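Local coordinates for putative glycoside hydrolase (Parabacteroides distasonis ATCC 8503, PDB 3GYC), which probably hydrolyses glycosidic bonds in carbohydrates, as a putative glycoside hydrolase of the cellulase-like family within the TIM-barrel clan, at residues Q239-E244 against P276-K281. Residues are numbered along the deposited sequence; the frame is centred on the assembly and turned at random.
Sequences QQNGGE and PGYWQK
The carboxylate of Glu244 reaches across to the aromatic pair Tyr278 and Trp279, meeting the first through a hydrogen bond and the second by packing. Tyr278 donates from OH to Glu244 OE1 over a short 2.5 Å, and the acceptor uses its syn lone pair, on the side of OE2. OE1 lies in the plane of the phenol at its edge, while the carboxylate itself is turned 62° from that ring. With CG anti to the backbone N (chi1 -177°) and the chain extended beyond it, Glu244 reaches from one helix to the other, and its CG comes 3.9 Å from Trp279 CH2. Glu244 OE2 approaches the indole obliquely, 3.7 Å from Trp279 CH2. Tyr278 lies over one face of this indole, its CD2 3.8 Å above the plane. The contact joins helix 240-249 to the first turns of helix 276-297, short segments running at 134° to each other, on the periphery of a TIM-barrel fold after its sixth and before its seventh strand. Asn241 ND2 is modelled 2.4 Å from Glu244 OE1, too short for an ordinary N-H...O bond, so the details of this interaction are doubtful. Arg275 forms a salt bridge with OE2 and a cation-pi contact with Tyr278, and would tend to favour the ionised carboxylate. An alanine replacing Glu244 is likely to leave the Tyr278 hydroxyl without this acceptor, take a carboxylate partner from Arg275 and open a gap beside the indole. Trp279 directs its NE1 elsewhere, to the carbonyl of Val271, and Phe245 meets its ring edge-to-face.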
loop_
_atom_site.group_PDB
_atom_site.type_symbol
_atom_site.label_atom_id
_atom_site.label_comp_id
_atom_site.label_asym_id
_atom_site.label_seq_id
_atom_site.Cartn_x
_atom_site.Cartn_y
_atom_site.Cartn_z
ATOM N N GLN A 239 -8.072 3.072 -13.495
ATOM C CA GLN A 239 -8.651 4.305 -12.901
ATOM C C GLN A 239 -8.347 5.591 -13.680
ATOM O O GLN A 239 -8.929 6.641 -13.397
ATOM C CB GLN A 239 -8.153 4.501 -11.461
ATOM C CG GLN A 239 -8.649 3.447 -10.468
ATOM C CD GLN A 239 -8.303 3.758 -9.034
ATOM O OE1 GLN A 239 -7.325 4.444 -8.740
ATOM N NE2 GLN A 239 -9.084 3.226 -8.130
ATOM N N GLN A 240 -7.464 5.504 -14.669
ATOM C CA GLN A 240 -7.082 6.664 -15.440
ATOM C C GLN A 240 -8.236 7.188 -16.263
ATOM O O GLN A 240 -9.188 6.465 -16.559
ATOM C CB GLN A 240 -5.886 6.348 -16.344
ATOM C CG GLN A 240 -4.664 5.840 -15.595
ATOM C CD GLN A 240 -4.326 6.709 -14.436
ATOM O OE1 GLN A 240 -4.209 7.916 -14.575
ATOM N NE2 GLN A 240 -4.170 6.113 -13.272
ATOM N N ASN A 241 -8.136 8.465 -16.621
ATOM C CA ASN A 241 -9.156 9.162 -17.416
ATOM C C ASN A 241 -10.564 9.017 -16.808
ATOM O O ASN A 241 -11.531 8.614 -17.486
ATOM C CB ASN A 241 -9.124 8.680 -18.872
ATOM C CG ASN A 241 -9.968 9.538 -19.797
ATOM O OD1 ASN A 241 -10.205 10.724 -19.538
ATOM N ND2 ASN A 241 -10.413 8.947 -20.897
ATOM N N GLY A 242 -10.653 9.334 -15.512
ATOM C CA GLY A 242 -11.911 9.269 -14.760
ATOM C C GLY A 242 -12.475 7.870 -14.686
ATOM O O GLY A 242 -13.685 7.682 -14.691
ATOM N N GLY A 243 -11.590 6.886 -14.660
ATOM C CA GLY A 243 -11.967 5.488 -14.570
ATOM C C GLY A 243 -12.599 4.952 -15.834
ATOM O O GLY A 243 -13.493 4.130 -15.758
ATOM N N GLU A 244 -12.090 5.393 -16.985
ATOM C CA GLU A 244 -12.629 5.021 -18.290
ATOM C C GLU A 244 -12.709 3.516 -18.491
ATOM O O GLU A 244 -13.737 3.002 -18.900
ATOM C CB GLU A 244 -11.813 5.650 -19.434
ATOM C CG GLU A 244 -12.358 5.363 -20.839
ATOM C CD GLU A 244 -11.419 5.829 -21.932
ATOM O OE1 GLU A 244 -10.494 6.628 -21.634
ATOM O OE2 GLU A 244 -11.582 5.368 -23.075
ATOM N N PRO A 276 -4.618 -1.820 -26.714
ATOM C CA PRO A 276 -3.678 -1.867 -25.601
ATOM C C PRO A 276 -2.758 -0.652 -25.502
ATOM O O PRO A 276 -2.479 -0.194 -24.408
ATOM C CB PRO A 276 -2.906 -3.168 -25.849
ATOM C CG PRO A 276 -3.010 -3.395 -27.263
ATOM C CD PRO A 276 -4.360 -2.901 -27.677
ATOM N N GLY A 277 -2.326 -0.119 -26.639
ATOM C CA GLY A 277 -1.492 1.081 -26.667
ATOM C C GLY A 277 -2.152 2.267 -25.981
ATOM O O GLY A 277 -1.486 2.986 -25.233
ATOM N N TYR A 278 -3.458 2.457 -26.207
ATOM C CA TYR A 278 -4.195 3.559 -25.578
ATOM C C TYR A 278 -4.185 3.448 -24.056
ATOM O O TYR A 278 -3.981 4.445 -23.350
ATOM C CB TYR A 278 -5.645 3.582 -26.048
ATOM C CG TYR A 278 -6.512 4.594 -25.333
ATOM C CD1 TYR A 278 -6.483 5.929 -25.691
ATOM C CD2 TYR A 278 -7.367 4.209 -24.293
ATOM C CE1 TYR A 278 -7.270 6.869 -25.039
ATOM C CE2 TYR A 278 -8.156 5.147 -23.634
ATOM C CZ TYR A 278 -8.110 6.469 -24.021
ATOM O OH TYR A 278 -8.892 7.409 -23.398
ATOM N N TRP A 279 -4.402 2.234 -23.564
ATOM C CA TRP A 279 -4.424 1.998 -22.110
ATOM C C TRP A 279 -3.049 2.155 -21.529
ATOM O O TRP A 279 -2.887 2.776 -20.481
ATOM C CB TRP A 279 -4.989 0.620 -21.787
ATOM C CG TRP A 279 -6.416 0.470 -22.273
ATOM C CD1 TRP A 279 -6.884 -0.401 -23.231
ATOM C CD2 TRP A 279 -7.540 1.248 -21.863
ATOM N NE1 TRP A 279 -8.233 -0.241 -23.394
ATOM C CE2 TRP A 279 -8.662 0.764 -22.567
ATOM C CE3 TRP A 279 -7.713 2.290 -20.951
ATOM C CZ2 TRP A 279 -9.928 1.307 -22.406
ATOM C CZ3 TRP A 279 -8.980 2.819 -20.789
ATOM C CH2 TRP A 279 -10.066 2.334 -21.516
ATOM N N GLN A 280 -2.069 1.589 -22.224
ATOM C CA GLN A 280 -0.684 1.673 -21.814
ATOM C C GLN A 280 -0.228 3.123 -21.740
ATOM O O GLN A 280 0.490 3.477 -20.808
ATOM C CB GLN A 280 0.216 0.842 -22.727
ATOM C CG GLN A 280 -0.005 -0.666 -22.585
ATOM C CD GLN A 280 0.678 -1.451 -23.686
ATOM O OE1 GLN A 280 1.672 -1.005 -24.221
ATOM N NE2 GLN A 280 0.159 -2.626 -24.018
ATOM N N LYS A 281 -0.683 3.968 -22.670
ATOM C CA LYS A 281 -0.270 5.389 -22.667
ATOM C C LYS A 281 -0.892 6.137 -21.481
ATOM O O LYS A 281 -0.223 6.956 -20.865
ATOM C CB LYS A 281 -0.542 6.098 -24.009
#